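Local coordinates for guanine nucleotide exchange protein (Legionella pneumophila, PDB 1XSZ) that probably acts as a guanine nucleotide exchange factor for ADP-ribosylation factors, with a capping domain that covers the active site of its Sec7 domain, at residues T276-T281 / R295-P300. Numbering follows the deposited sequence.
Sequences TIQVYT and RVIIQP
Tyr-280 and Arg-295 face each other at one end of an antiparallel strand pair and illustrate how a cation-pi stack can be built on a hydrogen-bonded pair. The guanidinium lies over one face of the ring, its CZ 4.5 Å from the centroid of the Tyr-280 ring, with the two planes 26° apart. NH1 sits above the ring centre. The Arg-295 chain bends at chi3 (62°), which places NE; the guanidinium beyond it lies over the phenol. At the rim, Tyr-280 OH donates to Gln-278 OE1 over 2.7 Å, in the plane of both ring and amide, so the phenol and the glutamine brace one another along their strand. Ile-297 completes the row: its CD1 approaches Tyr-280 CE1 obliquely at 4.0 Å, and its CG2 lies 3.8 Å from Gln-278 NE2.

Farther along, water joins the polar groups. One molecule accepts from Gln-278 NE2, donates to Ile-297 O and also bonds Thr-276 OG1; a second links that hydroxyl to Gln-299 OE1. Beneath the side chains, six backbone hydrogen bonds tie Thr-276, Gln-278 and Tyr-280 to Gln-299, Ile-297 and Arg-295. The other face is apolar, with Ile-277 beside Val-296 (CG2 to CG1, 3.8 Å) and Ile-298, all pointing the same way.

Both strands are central in the antiparallel sheet of the capping domain, flanked by 260-268 and 204-208, with helix 216-224 covering Ile-277, Val-279 and Val-296 and helix 306-315 packing on Ile-298. The face bearing Tyr-280, Arg-295, Gln-278 and Gln-299 instead meets the Sec7 domain: Glu-105 accepts from Gln-278 and Gln-299, Gly-104 O from Arg-295, and Ala-106 N is hydrogen-bonded to Tyr-280 OH. Glu-206 forms a salt bridge with Arg-295 and Pro-203 O holds Gln-299 NE2, joining this interdomain face to strand 204-208 and the segment before it.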
loop_
_atom_site.group_PDB
_atom_site.type_symbol
_atom_site.label_atom_id
_atom_site.label_comp_id
_atom_site.label_asym_id
_atom_site.label_seq_id
_atom_site.Cartn_x
_atom_site.Cartn_y
_atom_site.Cartn_z
ATOM N N THR A 276 11.511 -4.811 -4.652
ATOM C CA THR A 276 10.717 -5.421 -3.599
ATOM C C THR A 276 9.726 -6.388 -4.230
ATOM O O THR A 276 9.246 -6.177 -5.354
ATOM C CB THR A 276 9.932 -4.386 -2.771
ATOM O OG1 THR A 276 9.121 -3.590 -3.642
ATOM C CG2 THR A 276 10.882 -3.500 -1.985
ATOM N N ILE A 277 9.434 -7.461 -3.508
ATOM C CA ILE A 277 8.505 -8.466 -3.981
ATOM C C ILE A 277 7.504 -8.749 -2.874
ATOM O O ILE A 277 7.868 -9.235 -1.800
ATOM C CB ILE A 277 9.238 -9.774 -4.358
ATOM C CG1 ILE A 277 10.299 -9.493 -5.426
ATOM C CG2 ILE A 277 8.237 -10.803 -4.850
ATOM C CD1 ILE A 277 11.095 -10.724 -5.831
ATOM N N GLN A 278 6.245 -8.409 -3.127
ATOM C CA GLN A 278 5.172 -8.630 -2.165
ATOM C C GLN A 278 4.387 -9.867 -2.557
ATOM O O GLN A 278 4.120 -10.089 -3.736
ATOM C CB GLN A 278 4.214 -7.440 -2.152
ATOM C CG GLN A 278 4.850 -6.113 -1.854
ATOM C CD GLN A 278 3.877 -4.977 -2.073
ATOM O OE1 GLN A 278 2.785 -4.965 -1.504
ATOM N NE2 GLN A 278 4.263 -4.021 -2.902
ATOM N N VAL A 279 3.989 -10.653 -1.568
ATOM C CA VAL A 279 3.222 -11.858 -1.820
ATOM C C VAL A 279 1.898 -11.824 -1.064
ATOM O O VAL A 279 1.860 -11.470 0.116
ATOM C CB VAL A 279 4.012 -13.118 -1.392
ATOM C CG1 VAL A 279 3.164 -14.356 -1.592
ATOM C CG2 VAL A 279 5.300 -13.222 -2.196
ATOM N N TYR A 280 0.821 -12.181 -1.755
ATOM C CA TYR A 280 -0.510 -12.234 -1.163
ATOM C C TYR A 280 -1.176 -13.551 -1.540
ATOM O O TYR A 280 -1.117 -13.967 -2.692
ATOM C CB TYR A 280 -1.412 -11.099 -1.675
ATOM C CG TYR A 280 -0.924 -9.711 -1.364
ATOM C CD1 TYR A 280 0.094 -9.129 -2.111
ATOM C CD2 TYR A 280 -1.449 -8.990 -0.288
ATOM C CE1 TYR A 280 0.586 -7.869 -1.796
ATOM C CE2 TYR A 280 -0.966 -7.731 0.036
ATOM C CZ TYR A 280 0.054 -7.177 -0.716
ATOM O OH TYR A 280 0.567 -5.951 -0.377
ATOM N N THR A 281 -1.791 -14.216 -0.569
ATOM C CA THR A 281 -2.517 -15.448 -0.840
ATOM C C THR A 281 -3.899 -15.238 -0.236
ATOM O O THR A 281 -4.039 -14.765 0.896
ATOM C CB THR A 281 -1.826 -16.702 -0.245
ATOM O OG1 THR A 281 -1.673 -16.558 1.168
ATOM C CG2 THR A 281 -0.468 -16.901 -0.882
ATOM N N ARG A 295 -1.383 -13.093 -5.407
ATOM C CA ARG A 295 -0.789 -11.986 -6.137
ATOM C C ARG A 295 0.671 -11.835 -5.777
ATOM O O ARG A 295 1.063 -12.100 -4.642
ATOM C CB ARG A 295 -1.476 -10.666 -5.776
ATOM C CG ARG A 295 -2.978 -10.633 -5.929
ATOM C CD ARG A 295 -3.562 -9.556 -5.025
ATOM N NE ARG A 295 -3.081 -8.217 -5.362
ATOM C CZ ARG A 295 -3.065 -7.196 -4.510
ATOM N NH1 ARG A 295 -3.488 -7.363 -3.266
ATOM N NH2 ARG A 295 -2.644 -6.004 -4.910
ATOM N N VAL A 296 1.470 -11.409 -6.747
ATOM C CA VAL A 296 2.872 -11.116 -6.523
ATOM C C VAL A 296 3.064 -9.739 -7.150
ATOM O O VAL A 296 2.720 -9.529 -8.316
ATOM C CB VAL A 296 3.808 -12.136 -7.199
ATOM C CG1 VAL A 296 5.258 -11.692 -7.031
ATOM C CG2 VAL A 296 3.601 -13.525 -6.586
ATOM N N ILE A 297 3.570 -8.792 -6.369
ATOM C CA ILE A 297 3.802 -7.436 -6.848
ATOM C C ILE A 297 5.297 -7.167 -6.754
ATOM O O ILE A 297 5.885 -7.245 -5.670
ATOM C CB ILE A 297 3.022 -6.394 -6.004
ATOM C CG1 ILE A 297 1.516 -6.674 -6.091
ATOM C CG2 ILE A 297 3.332 -4.991 -6.504
ATOM C CD1 ILE A 297 0.659 -5.769 -5.215
ATOM N N ILE A 298 5.908 -6.852 -7.893
ATOM C CA ILE A 298 7.342 -6.601 -7.975
ATOM C C ILE A 298 7.589 -5.159 -8.381
ATOM O O ILE A 298 7.092 -4.707 -9.413
ATOM C CB ILE A 298 7.991 -7.545 -9.013
ATOM C CG1 ILE A 298 7.691 -8.997 -8.636
ATOM C CG2 ILE A 298 9.488 -7.300 -9.084
ATOM C CD1 ILE A 298 8.196 -10.024 -9.640
ATOM N N GLN A 299 8.361 -4.441 -7.572
ATOM C CA GLN A 299 8.637 -3.036 -7.839
ATOM C C GLN A 299 10.113 -2.692 -7.779
ATOM O O GLN A 299 10.807 -3.069 -6.840
ATOM C CB GLN A 299 7.889 -2.161 -6.828
ATOM C CG GLN A 299 6.391 -2.385 -6.822
ATOM C CD GLN A 299 5.691 -1.710 -5.660
ATOM O OE1 GLN A 299 6.302 -1.416 -4.630
ATOM N NE2 GLN A 299 4.395 -1.484 -5.808
ATOM N N PRO A 300 10.612 -1.971 -8.785
ATOM C CA PRO A 300 12.027 -1.592 -8.779
ATOM C C PRO A 300 12.233 -0.391 -7.862
ATOM O O PRO A 300 11.337 0.446 -7.721
ATOM C CB PRO A 300 12.299 -1.252 -10.240
ATOM C CG PRO A 300 10.982 -0.674 -10.691
ATOM C CD PRO A 300 9.960 -1.596 -10.053
HETATM O O HOH W 1 6.602 -4.703 -4.533
HETATM O O HOH W 2 8.705 -0.972 -3.422
#